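Local atomic coordinates of alpha-L-rhamnosidase (Streptomyces avermitilis, PDB entry 3W5M), a protein that releases terminal alpha-L-rhamnose from rhamnosides such as citrus flavonoids and gum arabic, and carries a calcium-dependent carbohydrate-binding module that recognises L-rhamnose. Residues A42-V47 against W60-V65; P25-P30 against Y86-R91. All coordinates share one frame; numbering follows the deposited sequence.

Contact 1. Residues A42-V47 against W60-V65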
loop_
_atom_site.group_PDB
_atom_site.type_symbol
_atom_site.label_atom_id
_atom_site.label_comp_id
_atom_site.label_asym_id
_atom_site.label_seq_id
_atom_site.Cartn_x
_atom_site.Cartn_y
_atom_site.Cartn_z
ATOM N N ALA A 42 -12.900 -30.706 23.431
ATOM C CA ALA A 42 -11.586 -30.546 24.064
ATOM C C ALA A 42 -10.482 -30.490 23.041
ATOM O O ALA A 42 -10.679 -30.942 21.913
ATOM C CB ALA A 42 -11.343 -31.701 25.045
ATOM N N TYR A 43 -9.316 -29.969 23.430
ATOM C CA TYR A 43 -8.128 -30.029 22.568
ATOM C C TYR A 43 -6.900 -30.312 23.403
ATOM O O TYR A 43 -6.918 -30.146 24.613
ATOM C CB TYR A 43 -7.922 -28.709 21.799
ATOM C CG TYR A 43 -7.608 -27.511 22.686
ATOM C CD1 TYR A 43 -6.291 -27.238 23.082
ATOM C CD2 TYR A 43 -8.614 -26.635 23.107
ATOM C CE1 TYR A 43 -5.987 -26.150 23.882
ATOM C CE2 TYR A 43 -8.309 -25.530 23.910
ATOM C CZ TYR A 43 -6.995 -25.310 24.306
ATOM O OH TYR A 43 -6.662 -24.224 25.091
ATOM N N GLN A 44 -5.829 -30.708 22.742
ATOM C CA GLN A 44 -4.552 -30.866 23.397
ATOM C C GLN A 44 -3.466 -30.478 22.453
ATOM O O GLN A 44 -3.363 -31.045 21.358
ATOM C CB GLN A 44 -4.336 -32.323 23.834
ATOM C CG GLN A 44 -2.929 -32.627 24.349
ATOM C CD GLN A 44 -2.772 -34.072 24.806
ATOM O OE1 GLN A 44 -3.564 -34.938 24.429
ATOM N NE2 GLN A 44 -1.726 -34.342 25.595
ATOM N N VAL A 45 -2.610 -29.546 22.893
ATOM C CA VAL A 45 -1.496 -29.099 22.084
ATOM C C VAL A 45 -0.168 -29.572 22.655
ATOM O O VAL A 45 0.056 -29.496 23.851
ATOM C CB VAL A 45 -1.476 -27.553 21.951
ATOM C CG1 VAL A 45 -0.214 -27.095 21.217
ATOM C CG2 VAL A 45 -2.754 -27.054 21.285
ATOM N N ARG A 46 0.701 -30.065 21.793
ATOM C CA ARG A 46 2.069 -30.370 22.209
ATOM C C ARG A 46 3.044 -29.593 21.378
ATOM O O ARG A 46 2.820 -29.413 20.192
ATOM C CB ARG A 46 2.371 -31.843 22.022
ATOM C CG ARG A 46 1.603 -32.757 22.936
ATOM C CD ARG A 46 1.913 -34.169 22.502
ATOM N NE ARG A 46 1.509 -35.127 23.519
ATOM C CZ ARG A 46 1.576 -36.442 23.358
ATOM N NH1 ARG A 46 2.021 -36.962 22.212
ATOM N NH2 ARG A 46 1.178 -37.223 24.344
ATOM N N VAL A 47 4.130 -29.155 22.014
ATOM C CA VAL A 47 5.197 -28.412 21.364
ATOM C C VAL A 47 6.509 -29.055 21.793
ATOM O O VAL A 47 6.686 -29.365 22.976
ATOM C CB VAL A 47 5.211 -26.911 21.795
ATOM C CG1 VAL A 47 6.236 -26.132 20.986
ATOM C CG2 VAL A 47 3.836 -26.276 21.695
ATOM N N TRP A 60 6.184 -28.020 25.582
ATOM C CA TRP A 60 4.873 -27.837 26.196
ATOM C C TRP A 60 3.951 -28.999 25.874
ATOM O O TRP A 60 4.041 -29.607 24.813
ATOM C CB TRP A 60 4.223 -26.543 25.704
ATOM C CG TRP A 60 2.946 -26.123 26.415
ATOM C CD1 TRP A 60 2.710 -26.121 27.772
ATOM C CD2 TRP A 60 1.770 -25.569 25.809
ATOM N NE1 TRP A 60 1.459 -25.627 28.032
ATOM C CE2 TRP A 60 0.859 -25.277 26.847
ATOM C CE3 TRP A 60 1.400 -25.288 24.484
ATOM C CZ2 TRP A 60 -0.408 -24.736 26.603
ATOM C CZ3 TRP A 60 0.137 -24.763 24.238
ATOM C CH2 TRP A 60 -0.753 -24.484 25.296
ATOM N N ASP A 61 3.077 -29.291 26.823
ATOM C CA ASP A 61 1.960 -30.180 26.625
ATOM C C ASP A 61 0.828 -29.582 27.417
ATOM O O ASP A 61 0.849 -29.615 28.633
ATOM C CB ASP A 61 2.272 -31.586 27.141
ATOM C CG ASP A 61 1.198 -32.595 26.764
ATOM O OD1 ASP A 61 -0.009 -32.228 26.702
ATOM O OD2 ASP A 61 1.566 -33.763 26.527
ATOM N N SER A 62 -0.180 -29.045 26.737
ATOM C CA SER A 62 -1.295 -28.409 27.428
ATOM C C SER A 62 -2.059 -29.423 28.263
ATOM O O SER A 62 -2.844 -29.024 29.113
ATOM C CB SER A 62 -2.282 -27.824 26.427
ATOM O OG SER A 62 -2.760 -28.856 25.569
ATOM N N GLY A 63 -1.855 -30.715 27.984
ATOM C CA GLY A 63 -2.818 -31.747 28.387
ATOM C C GLY A 63 -4.187 -31.517 27.741
ATOM O O GLY A 63 -4.366 -30.582 26.941
ATOM N N LYS A 64 -5.162 -32.352 28.084
ATOM C CA LYS A 64 -6.517 -32.235 27.516
ATOM C C LYS A 64 -7.247 -31.031 28.113
ATOM O O LYS A 64 -7.503 -30.979 29.308
ATOM C CB LYS A 64 -7.319 -33.531 27.728
ATOM C CG LYS A 64 -8.723 -33.523 27.136
ATOM C CD LYS A 64 -9.425 -34.860 27.373
ATOM C CE LYS A 64 -10.804 -34.868 26.731
ATOM N NZ LYS A 64 -11.378 -36.235 26.590
ATOM N N VAL A 65 -7.570 -30.050 27.266
ATOM C CA VAL A 65 -8.203 -28.818 27.723
ATOM C C VAL A 65 -9.646 -28.794 27.251
ATOM O O VAL A 65 -9.925 -28.902 26.047
ATOM C CB VAL A 65 -7.458 -27.547 27.229
ATOM C CG1 VAL A 65 -8.041 -26.297 27.856
ATOM C CG2 VAL A 65 -5.971 -27.623 27.525
#
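Val47 with Trp60 and Tyr43 with Val65 are hydrogen-bonded pairs near the two ends of this antiparallel contact, whose segments run 176° apart, but the register slips by one residue between them, and Ser62 to Lys64 take up the extra length. Ser62 bridges the irregular part. Its N donates to Val45 O, its OG accepts from Val45 N at 2.8 Å, and OG in turn donates to Gly63 O, so a small hydroxyl does the work of a backbone carbonyl. Gly63 adopts a phi of 61°, easiest for a residue without a side chain.

Asp61 ties this turn to the opposite strand. Its OD1 takes Gly63 N at 2.7 Å, closing an Asx turn, and on its syn lone pair accepts Gln44 NE2 at 2.9 Å, with the oxygen close to the amide plane. Asp61 OD2 lies at the edge of the Arg46 guanidinium, 3.3 Å from NE, in a salt bridge whose hydrogen bond is weak. An alanine in place of Asp61 would probably leave Gln44 NE2 and Gly63 N without their acceptor and Arg46 without this countercharge, making the turn less firmly fixed.

The face that bears Tyr43, Val47, Trp60 and Val65 is mainly apolar. Tyr43 CG sits between the backbone N and the carbonyl carbon (chi1 65°), a start that brings the ring alongside Val65, whose CB lies over one ring face in a CH-pi contact, 3.7 Å from Tyr43 CZ. The Trp60 indole touches two valines: Val47 CG2 at its edge, 3.8 Å from Trp60 CE3, and Val45 CG1 obliquely, at CZ3.

Strand 60-66 is the outermost strand of its sheet within the chain. Strand 40-48 also pairs with strand 85-94, where Arg91 NE hydrogen-bonds to Gln44 OE1, while Tyr75 meets the Trp60 ring edge-to-face.

Contact 2. Residues P25-P30 against Y86-R91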
loop_
_atom_site.group_PDB
_atom_site.type_symbol
_atom_site.label_atom_id
_atom_site.label_comp_id
_atom_site.label_asym_id
_atom_site.label_seq_id
_atom_site.Cartn_x
_atom_site.Cartn_y
_atom_site.Cartn_z
ATOM N N PRO A 25 2.330 -17.054 20.459
ATOM C CA PRO A 25 1.768 -17.194 19.101
ATOM C C PRO A 25 0.421 -17.905 19.144
ATOM O O PRO A 25 0.259 -18.866 19.895
ATOM C CB PRO A 25 2.819 -18.037 18.338
ATOM C CG PRO A 25 3.752 -18.555 19.368
ATOM C CD PRO A 25 3.659 -17.656 20.575
ATOM N N ARG A 26 -0.526 -17.454 18.324
ATOM C CA ARG A 26 -1.905 -17.977 18.357
ATOM C C ARG A 26 -2.088 -19.079 17.339
ATOM O O ARG A 26 -1.865 -18.877 16.140
ATOM C CB ARG A 26 -2.906 -16.858 18.127
ATOM C CG ARG A 26 -2.917 -15.855 19.282
ATOM C CD ARG A 26 -3.701 -14.585 18.910
ATOM N NE ARG A 26 -3.043 -13.904 17.798
ATOM C CZ ARG A 26 -3.599 -12.931 17.070
ATOM N NH1 ARG A 26 -4.830 -12.503 17.334
ATOM N NH2 ARG A 26 -2.917 -12.400 16.074
ATOM N N LEU A 27 -2.545 -20.226 17.819
ATOM C CA LEU A 27 -2.599 -21.456 17.034
ATOM C C LEU A 27 -4.032 -21.688 16.567
ATOM O O LEU A 27 -4.993 -21.395 17.311
ATOM C CB LEU A 27 -2.158 -22.617 17.944
ATOM C CG LEU A 27 -0.767 -22.488 18.589
ATOM C CD1 LEU A 27 -0.545 -23.663 19.536
ATOM C CD2 LEU A 27 0.295 -22.466 17.518
ATOM N N SER A 28 -4.195 -22.215 15.351
ATOM C CA SER A 28 -5.524 -22.499 14.810
ATOM C C SER A 28 -5.570 -23.878 14.171
ATOM O O SER A 28 -4.584 -24.305 13.546
ATOM C CB SER A 28 -5.928 -21.459 13.758
ATOM O OG SER A 28 -6.131 -20.160 14.346
ATOM N N TRP A 29 -6.697 -24.563 14.311
ATOM C CA TRP A 29 -6.866 -25.908 13.713
ATOM C C TRP A 29 -8.229 -26.102 13.037
ATOM O O TRP A 29 -9.159 -26.650 13.627
ATOM C CB TRP A 29 -6.521 -27.041 14.708
ATOM C CG TRP A 29 -7.121 -26.908 16.099
ATOM C CD1 TRP A 29 -8.334 -27.377 16.523
ATOM C CD2 TRP A 29 -6.508 -26.300 17.243
ATOM N NE1 TRP A 29 -8.519 -27.069 17.855
ATOM C CE2 TRP A 29 -7.418 -26.418 18.318
ATOM C CE3 TRP A 29 -5.285 -25.644 17.456
ATOM C CZ2 TRP A 29 -7.145 -25.925 19.595
ATOM C CZ3 TRP A 29 -4.992 -25.186 18.740
ATOM C CH2 TRP A 29 -5.930 -25.311 19.790
ATOM N N PRO A 30 -8.343 -25.651 11.777
ATOM C CA PRO A 30 -9.546 -26.000 11.024
ATOM C C PRO A 30 -9.704 -27.533 11.041
ATOM O O PRO A 30 -8.696 -28.272 11.023
ATOM C CB PRO A 30 -9.233 -25.503 9.599
ATOM C CG PRO A 30 -8.067 -24.563 9.727
ATOM C CD PRO A 30 -7.313 -25.002 10.949
ATOM N N TYR A 86 10.062 -24.339 16.683
ATOM C CA TYR A 86 9.172 -25.075 17.558
ATOM C C TYR A 86 8.215 -25.926 16.750
ATOM O O TYR A 86 7.450 -25.408 15.931
ATOM C CB TYR A 86 8.377 -24.124 18.456
ATOM C CG TYR A 86 9.261 -23.447 19.473
ATOM C CD1 TYR A 86 9.590 -24.092 20.678
ATOM C CD2 TYR A 86 9.827 -22.198 19.224
ATOM C CE1 TYR A 86 10.427 -23.484 21.605
ATOM C CE2 TYR A 86 10.670 -21.586 20.161
ATOM C CZ TYR A 86 10.954 -22.230 21.346
ATOM O OH TYR A 86 11.773 -21.630 22.284
ATOM N N PHE A 87 8.250 -27.234 16.995
ATOM C CA PHE A 87 7.351 -28.155 16.304
ATOM C C PHE A 87 6.109 -28.342 17.149
ATOM O O PHE A 87 6.165 -28.285 18.392
ATOM C CB PHE A 87 8.048 -29.478 15.999
ATOM C CG PHE A 87 9.132 -29.363 14.981
ATOM C CD1 PHE A 87 10.414 -28.993 15.359
ATOM C CD2 PHE A 87 8.875 -29.615 13.633
ATOM C CE1 PHE A 87 11.424 -28.888 14.420
ATOM C CE2 PHE A 87 9.881 -29.514 12.683
ATOM C CZ PHE A 87 11.160 -29.155 13.081
ATOM N N TRP A 88 4.962 -28.450 16.486
ATOM C CA TRP A 88 3.731 -28.616 17.203
ATOM C C TRP A 88 2.726 -29.485 16.487
ATOM O O TRP A 88 2.775 -29.685 15.286
ATOM C CB TRP A 88 3.102 -27.270 17.611
ATOM C CG TRP A 88 2.459 -26.499 16.472
ATOM C CD1 TRP A 88 3.093 -25.868 15.463
ATOM C CD2 TRP A 88 1.056 -26.317 16.262
ATOM N NE1 TRP A 88 2.165 -25.303 14.605
ATOM C CE2 TRP A 88 0.908 -25.546 15.092
ATOM C CE3 TRP A 88 -0.092 -26.713 16.966
ATOM C CZ2 TRP A 88 -0.345 -25.145 14.604
ATOM C CZ3 TRP A 88 -1.354 -26.340 16.470
ATOM C CH2 TRP A 88 -1.463 -25.552 15.297
ATOM N N SER A 89 1.793 -29.965 17.281
ATOM C CA SER A 89 0.774 -30.863 16.840
ATOM C C SER A 89 -0.386 -30.665 17.782
ATOM O O SER A 89 -0.201 -30.335 18.944
ATOM C CB SER A 89 1.289 -32.300 16.925
ATOM O OG SER A 89 0.446 -33.175 16.201
ATOM N N VAL A 90 -1.588 -30.859 17.271
ATOM C CA VAL A 90 -2.793 -30.782 18.090
ATOM C C VAL A 90 -3.715 -31.973 17.744
ATOM O O VAL A 90 -3.652 -32.538 16.632
ATOM C CB VAL A 90 -3.535 -29.427 17.876
ATOM C CG1 VAL A 90 -3.998 -29.249 16.427
ATOM C CG2 VAL A 90 -4.700 -29.262 18.824
ATOM N N ARG A 91 -4.537 -32.346 18.707
ATOM C CA ARG A 91 -5.607 -33.312 18.504
ATOM C C ARG A 91 -6.785 -32.805 19.287
ATOM O O ARG A 91 -6.630 -32.008 20.214
ATOM C CB ARG A 91 -5.216 -34.738 18.945
ATOM C CG ARG A 91 -4.923 -34.895 20.423
ATOM C CD ARG A 91 -5.018 -36.365 20.800
ATOM N NE ARG A 91 -4.585 -36.597 22.168
ATOM C CZ ARG A 91 -4.348 -37.802 22.674
ATOM N NH1 ARG A 91 -4.503 -38.873 21.902
ATOM N NH2 ARG A 91 -3.961 -37.926 23.943
#
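Leu27 lays its CD2 methyl over the middle of the Trp88 six-membered ring, 3.9 Å from the centroid and only 8° off the ring normal, a CH-pi contact. The two side chains slide past each other in opposite directions, and Leu27 CD1 touches the same indole, 4.0 Å from Trp88 CE3. A branched leucine suits this place because its two methyls spread over a large flat surface.

Trp29 and Val90 repeat the theme with the roles exchanged: here the indole comes from segment 25-30 and the methyl from segment 86-91. Val90 CG2, anti to its backbone N, stands over the centre of the Trp29 six-membered ring at 3.8 Å from the centroid, 10° off the normal. The second branch, CG1, packs 3.8 Å from Trp29 CB, so the forked valine touches both the root and the face of the tryptophan, the two side chains crossing at about a right angle.

Between these pairs the tryptophans meet each other, Trp29 CE3 lying 4.1 Å from Trp88 CZ3 at the edge of the Trp88 ring. Ser28 O also lies in plane at that edge, 3.8 Å from Trp88 CH2. Ser28 starts its side chain away from segment 86-91, and its OG hydrogen-bonds to Leu72 N; Trp29 keeps its polar NE1 satisfied through Gln40 OE1, so both polar groups are paired although their residues are buried.

The two backbones share no hydrogen bonds; this is a face-to-face meeting of two sheets in the N-terminal immunoglobulin-like domain. Strand 26-32 belongs to the sheet with strands 10-11 and 73-74, and strand 85-94 lies between 40-48 and 106-110 in the other. Val45 of strand 40-48 touches Leu27, Trp29 and Val90, and Val11 of strand 10-11 packs on Leu27 and Trp88.

How the contacts relate
Contact 1 builds one sheet, whereas contact 2 joins that sheet to the one facing it; all four segments belong to the same N-terminal domain. They share a boundary, for strands 40-48 and 85-94 are neighbours, with Gln44 N and Arg46 N probably hydrogen-bonded to Arg91 O and Ser89 O. The chemistry follows the place. At 42-47 with 60-65, a partly buried hairpin, backbone bonds and a polar network on one face are combined with apolar packing on the other. In 25-30 with 86-91, fully buried, methyls and indole rings do the work. Val45, in contact 1, also faces the interior that contact 2 fills.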